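Local coordinates for protein alkaline phosphatase (Antarctic bacterium, PDB 2W5V) that probably hydrolyses phosphate monoesters at alkaline pH through a phosphoserine intermediate, using a site that binds two zinc ions and one magnesium ion, at residues B[41-45]-B[254-259]; B[90-96]-B[359-365]; B[98-104]-B[143-148]; B[130-134]-B[168-174]. The protein carries 1 engineered substitution. All blocks are in the same frame, centred on the assembly; numbering follows the deposited sequence.

Contact 1 of 4, residues B[41-45]-B[254-259]; sequences ISDGA and EGSQID. With MG (magnesium ion), chain I; ZN (zinc ion), chain H; ZN (zinc ion), chain G.
The metal cluster of an alkaline phosphatase sits at the C-terminal ends of parallel strands in the central sheet, and two of these strands meet here. Ile-41 pairs in parallel with Glu-254 (CA-CA 4.7 Å) and Ser-42 with Gly-255 (4.8 Å). Gly-255 N donates to Ile-41 O (2.9 Å), and Asp-43 N to Gly-255 O (3.2 Å). Beyond the pairing, a type II turn runs from Ser-42 to Ala-45, with Gly-44 at positive phi; a CB there would strike Asp-259 CA. Segment 254-259 enters a helix at Ile-258, whose CD1 lies 3.6 Å from Ser-42 CB. Asp-43 (chi1 t) bridges two metals: OD1 binds one zinc at 2.0 Å, completed by the phosphoserine at position 84, Asp-301 and His-302, while OD2 binds magnesium at 2.1 Å. Glu-254, extended with chi1 and chi2 t, brings OE2 to the same magnesium, also at 2.1 Å; Thr-137 and three waters complete its shell. Asp-259 holds the second zinc through OD2 at 2.3 Å and OD1 at 2.6 Å.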
loop_
_atom_site.group_PDB
_atom_site.type_symbol
_atom_site.label_atom_id
_atom_site.label_comp_id
_atom_site.label_asym_id
_atom_site.label_seq_id
_atom_site.Cartn_x
_atom_site.Cartn_y
_atom_site.Cartn_z
ATOM N N ILE B 41 15.881 -2.462 2.089
ATOM C CA ILE B 41 15.258 -1.156 2.049
ATOM C C ILE B 41 15.319 -0.623 0.628
ATOM O O ILE B 41 16.398 -0.471 0.052
ATOM C CB ILE B 41 15.983 -0.168 2.979
ATOM C CG1 ILE B 41 15.914 -0.646 4.431
ATOM C CG2 ILE B 41 15.402 1.232 2.836
ATOM C CD1 ILE B 41 16.692 0.241 5.400
ATOM N N SER B 42 14.151 -0.351 0.066
ATOM C CA SER B 42 14.058 0.293 -1.234
ATOM C C SER B 42 13.837 1.775 -0.974
ATOM O O SER B 42 12.743 2.190 -0.577
ATOM C CB SER B 42 12.877 -0.277 -2.020
ATOM O OG SER B 42 11.724 -0.380 -1.194
ATOM N N ASP B 43 14.873 2.573 -1.188
ATOM C CA ASP B 43 14.778 3.992 -0.884
ATOM C C ASP B 43 13.833 4.695 -1.857
ATOM O O ASP B 43 14.043 4.663 -3.066
ATOM C CB ASP B 43 16.160 4.654 -0.901
ATOM C CG ASP B 43 16.168 5.970 -0.150
ATOM O OD1 ASP B 43 15.261 6.784 -0.405
ATOM O OD2 ASP B 43 17.046 6.181 0.714
ATOM N N GLY B 44 12.786 5.312 -1.318
ATOM C CA GLY B 44 11.876 6.108 -2.115
ATOM C C GLY B 44 10.772 5.329 -2.811
ATOM O O GLY B 44 10.049 5.891 -3.635
ATOM N N ALA B 45 10.620 4.048 -2.478
ATOM C CA ALA B 45 9.608 3.217 -3.143
ATOM C C ALA B 45 8.263 3.179 -2.408
ATOM O O ALA B 45 8.120 2.508 -1.385
ATOM C CB ALA B 45 10.135 1.793 -3.353
ATOM N N GLU B 254 20.406 -2.131 0.571
ATOM C CA GLU B 254 19.575 -1.041 0.089
ATOM C C GLU B 254 19.579 -0.931 -1.425
ATOM O O GLU B 254 20.642 -0.890 -2.045
ATOM C CB GLU B 254 20.036 0.291 0.680
ATOM C CG GLU B 254 19.154 1.445 0.243
ATOM C CD GLU B 254 19.800 2.796 0.421
ATOM O OE1 GLU B 254 21.039 2.867 0.533
ATOM O OE2 GLU B 254 19.056 3.793 0.430
ATOM N N GLY B 255 18.384 -0.889 -2.014
ATOM C CA GLY B 255 18.230 -0.445 -3.389
ATOM C C GLY B 255 18.191 1.074 -3.353
ATOM O O GLY B 255 17.121 1.685 -3.309
ATOM N N SER B 256 19.372 1.682 -3.369
ATOM C CA SER B 256 19.533 3.096 -3.036
ATOM C C SER B 256 18.987 4.065 -4.086
ATOM O O SER B 256 18.557 5.180 -3.751
ATOM C CB SER B 256 21.021 3.404 -2.819
ATOM O OG SER B 256 21.624 2.472 -1.933
ATOM N N GLN B 257 19.023 3.662 -5.352
ATOM C CA GLN B 257 18.832 4.626 -6.433
ATOM C C GLN B 257 17.407 4.733 -6.955
ATOM O O GLN B 257 17.129 5.529 -7.858
ATOM C CB GLN B 257 19.820 4.375 -7.575
ATOM C CG GLN B 257 21.271 4.449 -7.120
ATOM C CD GLN B 257 22.251 4.471 -8.268
ATOM O OE1 GLN B 257 21.932 4.932 -9.366
ATOM N NE2 GLN B 257 23.456 3.971 -8.024
ATOM N N ILE B 258 16.499 3.946 -6.384
ATOM C CA ILE B 258 15.094 4.096 -6.713
ATOM C C ILE B 258 14.673 5.536 -6.410
ATOM O O ILE B 258 13.930 6.165 -7.170
ATOM C CB ILE B 258 14.227 3.108 -5.916
ATOM C CG1 ILE B 258 14.627 1.664 -6.259
ATOM C CG2 ILE B 258 12.750 3.350 -6.212
ATOM C CD1 ILE B 258 14.237 0.633 -5.193
ATOM N N ASP B 259 15.173 6.056 -5.298
ATOM C CA ASP B 259 14.896 7.425 -4.866
ATOM C C ASP B 259 15.347 8.447 -5.920
ATOM O O ASP B 259 14.654 9.421 -6.205
ATOM C CB ASP B 259 15.617 7.667 -3.533
ATOM C CG ASP B 259 15.405 9.071 -2.986
ATOM O OD1 ASP B 259 14.248 9.486 -2.813
ATOM O OD2 ASP B 259 16.405 9.756 -2.712
HETATM MG MG MG I . 19.117 5.878 0.666
HETATM ZN ZN ZN H . 15.079 8.001 1.180
HETATM ZN ZN ZN G . 15.368 11.524 -1.715
HETATM O O HOH W 1 11.159 6.647 -6.358
HETATM O O HOH W 2 21.385 5.612 0.819
HETATM O O HOH W 3 19.104 6.362 -1.477
HETATM O O HOH W 4 17.634 12.661 -1.252
HETATM O O HOH W 5 19.549 8.106 1.074
#

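Contact 2 of 4, residues B[90-96]-B[359-365]; sequences AFSCGIK and ENNEIFH
Glu-359, at the end of strand 356-359, outermost in the sheet of this chain, opens a type I turn to Glu-362 that leads into a helix, and its OE1 forms a salt bridge with Lys-96 NZ at 2.8 Å. Asn-360 (chi1 p) offers OD1 to the same ammonium group, 2.9 Å from Lys-96 NZ, which also hydrogen-bonds to Ser-75 O; the backbone O of Asn-360 lies at the edge of the Phe-91 ring, 3.5 Å from Phe-91 CD1. The backbones come closest at Asn-361: Asn-361 CA is 4.1 Å from Ala-90 CA. It also makes a CA-H...O contact, Asn-361 CA to Ala-90 O, at 3.4 Å. Asn-361 ND2 donates to Gly-94 O (3.1 Å). The contact thus joins the C-terminal end of helix 86-93, which begins just after the phosphoserine position, to the start of helix 362-371. Gly-94 leaves the first helix at positive phi, with its N still bonded to Ala-90 O (3.0 Å); a CB there would clash with Phe-364 and His-365. Ile-363 sets CB 3.8 Å from Phe-91 CD1. Phe-364 (chi1 t) lays one ring face over Cys-93 C, its CD1 3.5 Å away, and points its edge at helix-end carbonyls, with CD1 3.3 Å from Ser-92 O. His-365 (chi1 m) brings NE2 to 2.9 Å from Gly-94 O as a second donor.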
loop_
_atom_site.group_PDB
_atom_site.type_symbol
_atom_site.label_atom_id
_atom_site.label_comp_id
_atom_site.label_asym_id
_atom_site.label_seq_id
_atom_site.Cartn_x
_atom_site.Cartn_y
_atom_site.Cartn_z
ATOM N N ALA B 90 15.055 5.747 12.099
ATOM C CA ALA B 90 13.874 5.142 12.719
ATOM C C ALA B 90 14.030 3.620 12.747
ATOM O O ALA B 90 13.782 2.982 13.771
ATOM C CB ALA B 90 12.606 5.534 11.973
ATOM N N PHE B 91 14.449 3.050 11.616
ATOM C CA PHE B 91 14.654 1.602 11.491
ATOM C C PHE B 91 15.859 1.114 12.299
ATOM O O PHE B 91 15.805 0.080 12.965
ATOM C CB PHE B 91 14.898 1.196 10.037
ATOM C CG PHE B 91 13.782 1.545 9.087
ATOM C CD1 PHE B 91 12.475 1.696 9.524
ATOM C CD2 PHE B 91 14.048 1.674 7.730
ATOM C CE1 PHE B 91 11.451 1.996 8.621
ATOM C CE2 PHE B 91 13.034 1.970 6.829
ATOM C CZ PHE B 91 11.733 2.129 7.273
ATOM N N SER B 92 16.965 1.844 12.213
ATOM C CA SER B 92 18.206 1.354 12.804
ATOM C C SER B 92 18.277 1.548 14.314
ATOM O O SER B 92 18.937 0.768 14.996
ATOM C CB SER B 92 19.421 2.014 12.149
ATOM O OG SER B 92 19.486 3.387 12.497
ATOM N N CYS B 93 17.615 2.588 14.827
ATOM C CA CYS B 93 17.741 2.961 16.239
ATOM C C CYS B 93 16.426 2.960 17.017
ATOM O O CYS B 93 16.434 2.950 18.245
ATOM C CB CYS B 93 18.420 4.325 16.379
ATOM S SG CYS B 93 20.114 4.336 15.731
ATOM N N GLY B 94 15.304 2.981 16.305
ATOM C CA GLY B 94 14.010 2.851 16.954
ATOM C C GLY B 94 13.430 4.122 17.552
ATOM O O GLY B 94 12.546 4.063 18.411
ATOM N N ILE B 95 13.914 5.274 17.097
ATOM C CA ILE B 95 13.386 6.555 17.551
ATOM C C ILE B 95 12.984 7.437 16.373
ATOM O O ILE B 95 13.560 7.332 15.292
ATOM C CB ILE B 95 14.431 7.326 18.364
ATOM C CG1 ILE B 95 15.686 7.538 17.512
ATOM C CG2 ILE B 95 14.754 6.578 19.650
ATOM C CD1 ILE B 95 16.491 8.707 17.936
ATOM N N LYS B 96 11.989 8.295 16.593
ATOM C CA LYS B 96 11.702 9.385 15.672
ATOM C C LYS B 96 12.746 10.468 15.916
ATOM O O LYS B 96 13.015 10.835 17.061
ATOM C CB LYS B 96 10.319 9.974 15.952
ATOM C CG LYS B 96 9.156 9.026 15.705
ATOM C CD LYS B 96 8.793 8.973 14.223
ATOM C CE LYS B 96 7.389 8.414 14.019
ATOM N NZ LYS B 96 7.126 8.108 12.567
ATOM N N GLU B 359 4.138 3.027 13.464
ATOM C CA GLU B 359 5.132 4.047 13.146
ATOM C C GLU B 359 6.387 3.374 12.610
ATOM O O GLU B 359 6.727 2.271 13.038
ATOM C CB GLU B 359 5.461 4.885 14.383
ATOM C CG GLU B 359 4.259 5.643 14.941
ATOM C CD GLU B 359 3.851 6.835 14.084
ATOM O OE1 GLU B 359 4.559 7.148 13.101
ATOM O OE2 GLU B 359 2.821 7.468 14.404
ATOM N N ASN B 360 7.061 4.027 11.661
ATOM C CA ASN B 360 8.319 3.500 11.120
ATOM C C ASN B 360 9.336 3.054 12.175
ATOM O O ASN B 360 10.020 2.044 11.986
ATOM C CB ASN B 360 8.975 4.456 10.100
ATOM C CG ASN B 360 9.357 5.814 10.692
ATOM O OD1 ASN B 360 9.054 6.132 11.842
ATOM N ND2 ASN B 360 10.028 6.627 9.883
ATOM N N ASN B 361 9.441 3.777 13.287
ATOM C CA ASN B 361 10.471 3.405 14.261
ATOM C C ASN B 361 10.182 2.086 14.963
ATOM O O ASN B 361 11.069 1.507 15.583
ATOM C CB ASN B 361 10.760 4.514 15.273
ATOM C CG ASN B 361 9.563 4.858 16.127
ATOM O OD1 ASN B 361 8.540 5.312 15.623
ATOM N ND2 ASN B 361 9.694 4.671 17.440
ATOM N N GLU B 362 8.948 1.599 14.858
ATOM C CA GLU B 362 8.605 0.318 15.483
ATOM C C GLU B 362 9.247 -0.861 14.763
ATOM O O GLU B 362 9.311 -1.960 15.307
ATOM C CB GLU B 362 7.087 0.128 15.588
ATOM C CG GLU B 362 6.407 1.133 16.509
ATOM C CD GLU B 362 6.831 0.988 17.962
ATOM O OE1 GLU B 362 7.355 -0.083 18.329
ATOM O OE2 GLU B 362 6.635 1.947 18.740
ATOM N N ILE B 363 9.701 -0.649 13.533
ATOM C CA ILE B 363 10.452 -1.688 12.829
ATOM C C ILE B 363 11.604 -2.162 13.714
ATOM O O ILE B 363 11.840 -3.367 13.847
ATOM C CB ILE B 363 11.038 -1.186 11.498
ATOM C CG1 ILE B 363 9.939 -1.047 10.429
ATOM C CG2 ILE B 363 12.144 -2.123 11.015
ATOM C CD1 ILE B 363 9.360 -2.368 9.944
ATOM N N PHE B 364 12.308 -1.208 14.323
ATOM C CA PHE B 364 13.437 -1.518 15.211
ATOM C C PHE B 364 12.976 -2.364 16.388
ATOM O O PHE B 364 13.566 -3.397 16.694
ATOM C CB PHE B 364 14.082 -0.227 15.732
ATOM C CG PHE B 364 15.065 -0.435 16.865
ATOM C CD1 PHE B 364 16.428 -0.524 16.612
ATOM C CD2 PHE B 364 14.626 -0.529 18.182
ATOM C CE1 PHE B 364 17.341 -0.704 17.647
ATOM C CE2 PHE B 364 15.537 -0.714 19.229
ATOM C CZ PHE B 364 16.895 -0.802 18.955
ATOM N N HIS B 365 11.915 -1.914 17.048
ATOM C CA HIS B 365 11.443 -2.586 18.249
ATOM C C HIS B 365 10.897 -3.971 17.947
ATOM O O HIS B 365 11.023 -4.887 18.755
ATOM C CB HIS B 365 10.436 -1.699 18.971
ATOM C CG HIS B 365 11.042 -0.418 19.458
ATOM N ND1 HIS B 365 11.876 -0.365 20.556
ATOM C CD2 HIS B 365 10.979 0.844 18.972
ATOM C CE1 HIS B 365 12.282 0.879 20.736
ATOM N NE2 HIS B 365 11.754 1.634 19.786
#

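Contact 3 of 4, residues B[98-104]-B[143-148]; sequences YNAAIGV and AHALNR
Backbone hydrogen bonding is the first element of this contact between two loops running antiparallel. A single bridge, a hydrogen-bonded pair, joins Ile-102 to Ala-145 (CA-CA 5.0 Å): Ala-145 N donates to Ile-102 O at 2.8 Å and Ile-102 N to Ala-145 O at 3.1 Å. A type II turn from Tyr-98 to Ala-101 puts Ala-100 at positive phi and presents Ala-100 O to Arg-148 N, a weak bond of 2.8 Å. Side chains add two bonds to main-chain carbonyls. Tyr-98 (chi1 p) donates OH to Leu-146 O at 2.7 Å, and His-144 (chi1 m) donates ND1 to Gly-103 O at 2.7 Å, nearly in line; His-144 NE2 bonds to Glu-116, and the residue belongs to a magnesium site unoccupied in this chain. Gly-103 has positive phi, and a CB would collide with Ala-143 O. Apolar pairs are Ile-102 CB with Ala-145 CB (4.1 Å) and Ile-102 CG2 with Ala-143 CB (4.4 Å). Van der Waals contacts join Ile-102 CG1 to Arg-148 CA (3.6 Å) and Val-104 CG2 to Ala-145 O (3.6 Å). The chemistry implies that main-chain bonding probably helps to place the backbone of Arg-148 (chi1 p), while its NH1 is already shared between Asp-83 and the phosphoryl oxygen of the phosphoserine at position 84.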
loop_
_atom_site.group_PDB
_atom_site.type_symbol
_atom_site.label_atom_id
_atom_site.label_comp_id
_atom_site.label_asym_id
_atom_site.label_seq_id
_atom_site.Cartn_x
_atom_site.Cartn_y
_atom_site.Cartn_z
ATOM N N TYR B 98 15.041 14.063 13.820
ATOM C CA TYR B 98 14.899 15.179 12.886
ATOM C C TYR B 98 15.475 14.846 11.507
ATOM O O TYR B 98 16.439 14.092 11.413
ATOM C CB TYR B 98 15.535 16.462 13.463
ATOM C CG TYR B 98 17.038 16.384 13.772
ATOM C CD1 TYR B 98 17.981 16.613 12.777
ATOM C CD2 TYR B 98 17.499 16.103 15.054
ATOM C CE1 TYR B 98 19.334 16.547 13.036
ATOM C CE2 TYR B 98 18.864 16.039 15.328
ATOM C CZ TYR B 98 19.777 16.265 14.311
ATOM O OH TYR B 98 21.138 16.210 14.554
ATOM N N ASN B 99 14.877 15.376 10.438
ATOM C CA ASN B 99 15.453 15.164 9.105
ATOM C C ASN B 99 16.926 15.552 9.104
ATOM O O ASN B 99 17.288 16.618 9.610
ATOM C CB ASN B 99 14.707 15.947 8.012
ATOM C CG ASN B 99 13.346 15.331 7.671
ATOM O OD1 ASN B 99 12.966 14.292 8.218
ATOM N ND2 ASN B 99 12.615 15.972 6.754
ATOM N N ALA B 100 17.748 14.673 8.534
ATOM C CA ALA B 100 19.202 14.827 8.433
ATOM C C ALA B 100 19.973 14.126 9.555
ATOM O O ALA B 100 21.184 13.949 9.460
ATOM C CB ALA B 100 19.616 16.303 8.324
ATOM N N ALA B 101 19.283 13.720 10.616
ATOM C CA ALA B 101 19.960 13.027 11.716
ATOM C C ALA B 101 20.471 11.659 11.277
ATOM O O ALA B 101 19.786 10.947 10.548
ATOM C CB ALA B 101 19.025 12.878 12.917
ATOM N N ILE B 102 21.662 11.285 11.739
ATOM C CA ILE B 102 22.204 9.957 11.464
ATOM C C ILE B 102 22.500 9.246 12.775
ATOM O O ILE B 102 23.509 9.539 13.427
ATOM C CB ILE B 102 23.503 10.029 10.630
ATOM C CG1 ILE B 102 23.240 10.712 9.287
ATOM C CG2 ILE B 102 24.088 8.626 10.413
ATOM C CD1 ILE B 102 22.411 9.877 8.313
ATOM N N GLY B 103 21.619 8.326 13.161
ATOM C CA GLY B 103 21.802 7.555 14.380
ATOM C C GLY B 103 21.908 8.418 15.630
ATOM O O GLY B 103 22.573 8.040 16.601
ATOM N N VAL B 104 21.268 9.586 15.605
ATOM C CA VAL B 104 21.162 10.423 16.801
ATOM C C VAL B 104 19.697 10.799 17.052
ATOM O O VAL B 104 18.877 10.843 16.124
ATOM C CB VAL B 104 22.027 11.709 16.723
ATOM C CG1 VAL B 104 23.493 11.352 16.594
ATOM C CG2 VAL B 104 21.574 12.597 15.564
ATOM N N ALA B 143 26.923 4.567 11.849
ATOM C CA ALA B 143 27.500 5.832 12.293
ATOM C C ALA B 143 26.562 6.642 13.178
ATOM O O ALA B 143 25.368 6.369 13.255
ATOM C CB ALA B 143 27.937 6.669 11.100
ATOM N N HIS B 144 27.121 7.648 13.841
ATOM C CA HIS B 144 26.331 8.599 14.613
ATOM C C HIS B 144 26.818 10.005 14.300
ATOM O O HIS B 144 27.904 10.394 14.717
ATOM C CB HIS B 144 26.479 8.313 16.108
ATOM C CG HIS B 144 26.115 6.913 16.487
ATOM N ND1 HIS B 144 24.810 6.508 16.679
ATOM C CD2 HIS B 144 26.880 5.816 16.699
ATOM C CE1 HIS B 144 24.790 5.230 17.003
ATOM N NE2 HIS B 144 26.034 4.783 17.019
ATOM N N ALA B 145 26.023 10.760 13.550
ATOM C CA ALA B 145 26.427 12.085 13.100
ATOM C C ALA B 145 25.263 13.057 13.205
ATOM O O ALA B 145 24.116 12.676 13.042
ATOM C CB ALA B 145 26.954 12.032 11.668
ATOM N N LEU B 146 25.576 14.318 13.477
ATOM C CA LEU B 146 24.560 15.342 13.669
ATOM C C LEU B 146 23.854 15.660 12.373
ATOM O O LEU B 146 22.709 16.098 12.374
ATOM C CB LEU B 146 25.197 16.632 14.198
ATOM C CG LEU B 146 25.739 16.548 15.614
ATOM C CD1 LEU B 146 26.306 17.896 16.021
ATOM C CD2 LEU B 146 24.625 16.126 16.533
ATOM N N ASN B 147 24.554 15.472 11.265
ATOM C CA ASN B 147 23.994 15.809 9.970
ATOM C C ASN B 147 24.487 14.873 8.879
ATOM O O ASN B 147 25.679 14.582 8.799
ATOM C CB ASN B 147 24.315 17.259 9.615
ATOM C CG ASN B 147 23.523 17.746 8.422
ATOM O OD1 ASN B 147 23.723 17.283 7.302
ATOM N ND2 ASN B 147 22.606 18.682 8.659
ATOM N N ARG B 148 23.560 14.408 8.044
ATOM C CA ARG B 148 23.868 13.425 7.009
ATOM C C ARG B 148 24.933 13.944 6.033
ATOM O O ARG B 148 25.566 13.166 5.319
ATOM C CB ARG B 148 22.595 13.111 6.218
ATOM C CG ARG B 148 22.046 14.338 5.497
ATOM C CD ARG B 148 20.809 14.020 4.685
ATOM N NE ARG B 148 21.099 13.089 3.601
ATOM C CZ ARG B 148 20.165 12.484 2.874
ATOM N NH1 ARG B 148 18.874 12.703 3.124
ATOM N NH2 ARG B 148 20.521 11.653 1.907
#

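Contact 4 of 4, residues B[130-134]-B[168-174]; sequences TSSIT and GGGLNYF
Tyr-173 (chi1 m) lays one face of its ring over the hydroxyl of Thr-134, with CD1 3.5 Å from Thr-134 OG1; the same CD1 is 3.6 Å from Ser-132 OG. That serine, chi1 t, donates to Thr-134 OG1 at 2.7 Å, and Thr-134 also bonds to Glu-151, whereas Tyr-173 OH pairs with Glu-218. Beneath these side chains, the loop after strand 124-129 meets the end of strand 165-169, its parallel neighbour in the central sheet of this alpha/beta fold. Ser-132 and Gly-169 form the bridge, CA-CA 4.0 Å. Gly-169 N donates to Ser-131 O (3.0 Å). Ile-133 N donates to Gly-169 O (2.9 Å). Lack of a side chain matters most at Gly-170, where phi is positive and a CB would collide with Ser-132 OG, already 3.3 Å from Gly-170 CA. The chain then turns into a short helix, where Phe-174 (chi1 m) meets Ile-133 CG2 at its ring edge, CE2 being 3.8 Å away; helix 151-158 also packs against this pair. Hydrogen-bonded backbone with side chains packed around it thus holds, at the end of strand 165-169, a loop that runs on to the engineered Asp-135, with the nearest Ser-131 side-chain atom about 5 Å from the magnesium.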
loop_
_atom_site.group_PDB
_atom_site.type_symbol
_atom_site.label_atom_id
_atom_site.label_comp_id
_atom_site.label_asym_id
_atom_site.label_seq_id
_atom_site.Cartn_x
_atom_site.Cartn_y
_atom_site.Cartn_z
ATOM N N THR B 130 23.725 0.646 -3.058
ATOM C CA THR B 130 24.110 1.042 -4.417
ATOM C C THR B 130 24.512 2.513 -4.482
ATOM O O THR B 130 24.993 2.992 -5.507
ATOM C CB THR B 130 23.017 0.748 -5.468
ATOM O OG1 THR B 130 21.816 1.448 -5.124
ATOM C CG2 THR B 130 22.730 -0.741 -5.538
ATOM N N SER B 131 24.307 3.226 -3.383
ATOM C CA SER B 131 24.842 4.573 -3.244
ATOM C C SER B 131 26.250 4.473 -2.668
ATOM O O SER B 131 26.811 3.382 -2.542
ATOM C CB SER B 131 23.974 5.391 -2.281
ATOM O OG SER B 131 23.878 4.741 -1.017
ATOM N N SER B 132 26.823 5.613 -2.310
ATOM C CA SER B 132 28.023 5.590 -1.490
ATOM C C SER B 132 27.687 4.871 -0.190
ATOM O O SER B 132 26.554 4.945 0.301
ATOM C CB SER B 132 28.498 7.015 -1.199
ATOM O OG SER B 132 29.431 7.031 -0.133
ATOM N N ILE B 133 28.664 4.192 0.396
ATOM C CA ILE B 133 28.413 3.539 1.674
ATOM C C ILE B 133 28.202 4.573 2.789
ATOM O O ILE B 133 27.766 4.235 3.895
ATOM C CB ILE B 133 29.534 2.543 2.042
ATOM C CG1 ILE B 133 29.014 1.513 3.050
ATOM C CG2 ILE B 133 30.771 3.266 2.547
ATOM C CD1 ILE B 133 28.031 0.505 2.436
ATOM N N THR B 134 28.497 5.834 2.486
ATOM C CA THR B 134 28.407 6.900 3.485
ATOM C C THR B 134 27.094 7.656 3.344
ATOM O O THR B 134 26.846 8.619 4.081
ATOM C CB THR B 134 29.543 7.921 3.338
ATOM O OG1 THR B 134 29.461 8.543 2.047
ATOM C CG2 THR B 134 30.904 7.246 3.497
ATOM N N GLY B 168 29.675 -1.169 -1.240
ATOM C CA GLY B 168 29.007 -0.028 -1.833
ATOM C C GLY B 168 29.971 0.852 -2.593
ATOM O O GLY B 168 31.094 0.439 -2.883
ATOM N N GLY B 169 29.530 2.060 -2.935
ATOM C CA GLY B 169 30.427 3.055 -3.499
ATOM C C GLY B 169 31.024 3.913 -2.395
ATOM O O GLY B 169 30.977 3.541 -1.218
ATOM N N GLY B 170 31.594 5.054 -2.773
ATOM C CA GLY B 170 32.077 6.029 -1.811
ATOM C C GLY B 170 33.564 6.008 -1.511
ATOM O O GLY B 170 33.995 6.505 -0.470
ATOM N N LEU B 171 34.364 5.454 -2.418
ATOM C CA LEU B 171 35.810 5.425 -2.209
ATOM C C LEU B 171 36.372 6.823 -1.933
ATOM O O LEU B 171 37.335 6.986 -1.185
ATOM C CB LEU B 171 36.523 4.793 -3.408
ATOM C CG LEU B 171 38.030 4.562 -3.264
ATOM C CD1 LEU B 171 38.336 3.702 -2.042
ATOM C CD2 LEU B 171 38.585 3.919 -4.521
ATOM N N ASN B 172 35.762 7.830 -2.546
ATOM C CA ASN B 172 36.181 9.212 -2.360
ATOM C C ASN B 172 36.225 9.640 -0.893
ATOM O O ASN B 172 37.127 10.369 -0.479
ATOM C CB ASN B 172 35.269 10.167 -3.141
ATOM C CG ASN B 172 35.649 10.274 -4.609
ATOM O OD1 ASN B 172 36.695 9.778 -5.032
ATOM N ND2 ASN B 172 34.796 10.931 -5.394
ATOM N N TYR B 173 35.248 9.197 -0.109
ATOM C CA TYR B 173 35.143 9.629 1.290
ATOM C C TYR B 173 36.193 8.983 2.196
ATOM O O TYR B 173 36.377 9.389 3.349
ATOM C CB TYR B 173 33.714 9.405 1.797
ATOM C CG TYR B 173 32.725 10.125 0.913
ATOM C CD1 TYR B 173 32.065 9.461 -0.116
ATOM C CD2 TYR B 173 32.498 11.489 1.065
ATOM C CE1 TYR B 173 31.185 10.133 -0.950
ATOM C CE2 TYR B 173 31.618 12.165 0.241
ATOM C CZ TYR B 173 30.967 11.484 -0.764
ATOM O OH TYR B 173 30.097 12.160 -1.586
ATOM N N PHE B 174 36.898 8.000 1.653
ATOM C CA PHE B 174 37.970 7.322 2.376
ATOM C C PHE B 174 39.382 7.698 1.896
ATOM O O PHE B 174 40.336 7.671 2.677
ATOM C CB PHE B 174 37.786 5.804 2.280
ATOM C CG PHE B 174 36.568 5.297 2.991
ATOM C CD1 PHE B 174 36.657 4.806 4.283
ATOM C CD2 PHE B 174 35.330 5.316 2.372
ATOM C CE1 PHE B 174 35.532 4.337 4.944
ATOM C CE2 PHE B 174 34.200 4.851 3.029
ATOM C CZ PHE B 174 34.302 4.359 4.313
#

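In the fold
A general principle of alpha/beta enzymes, that the site gathers where parallel strands end, shows in how the other contacts relate to contact 1. Contact 4 lies further along the same sheet, its centre 16 Å from that of contact 1, and the two touch: Ser-256 OG is 3.0 Å from Thr-130 N, and Gln-257 NE2 3.1 Å from Thr-130 O. Contact 2, centred 18 Å from contact 1, meets it through Ile-41 CD1 and Phe-91 CD2, 3.8 Å apart. Contact 3 does not touch contact 1, yet the nearest atoms of the Arg-148 side chain lie about 6 Å from a magnesium and a zinc. It does touch contact 2, with Cys-93 SG 3.9 Å from Gly-103 CA.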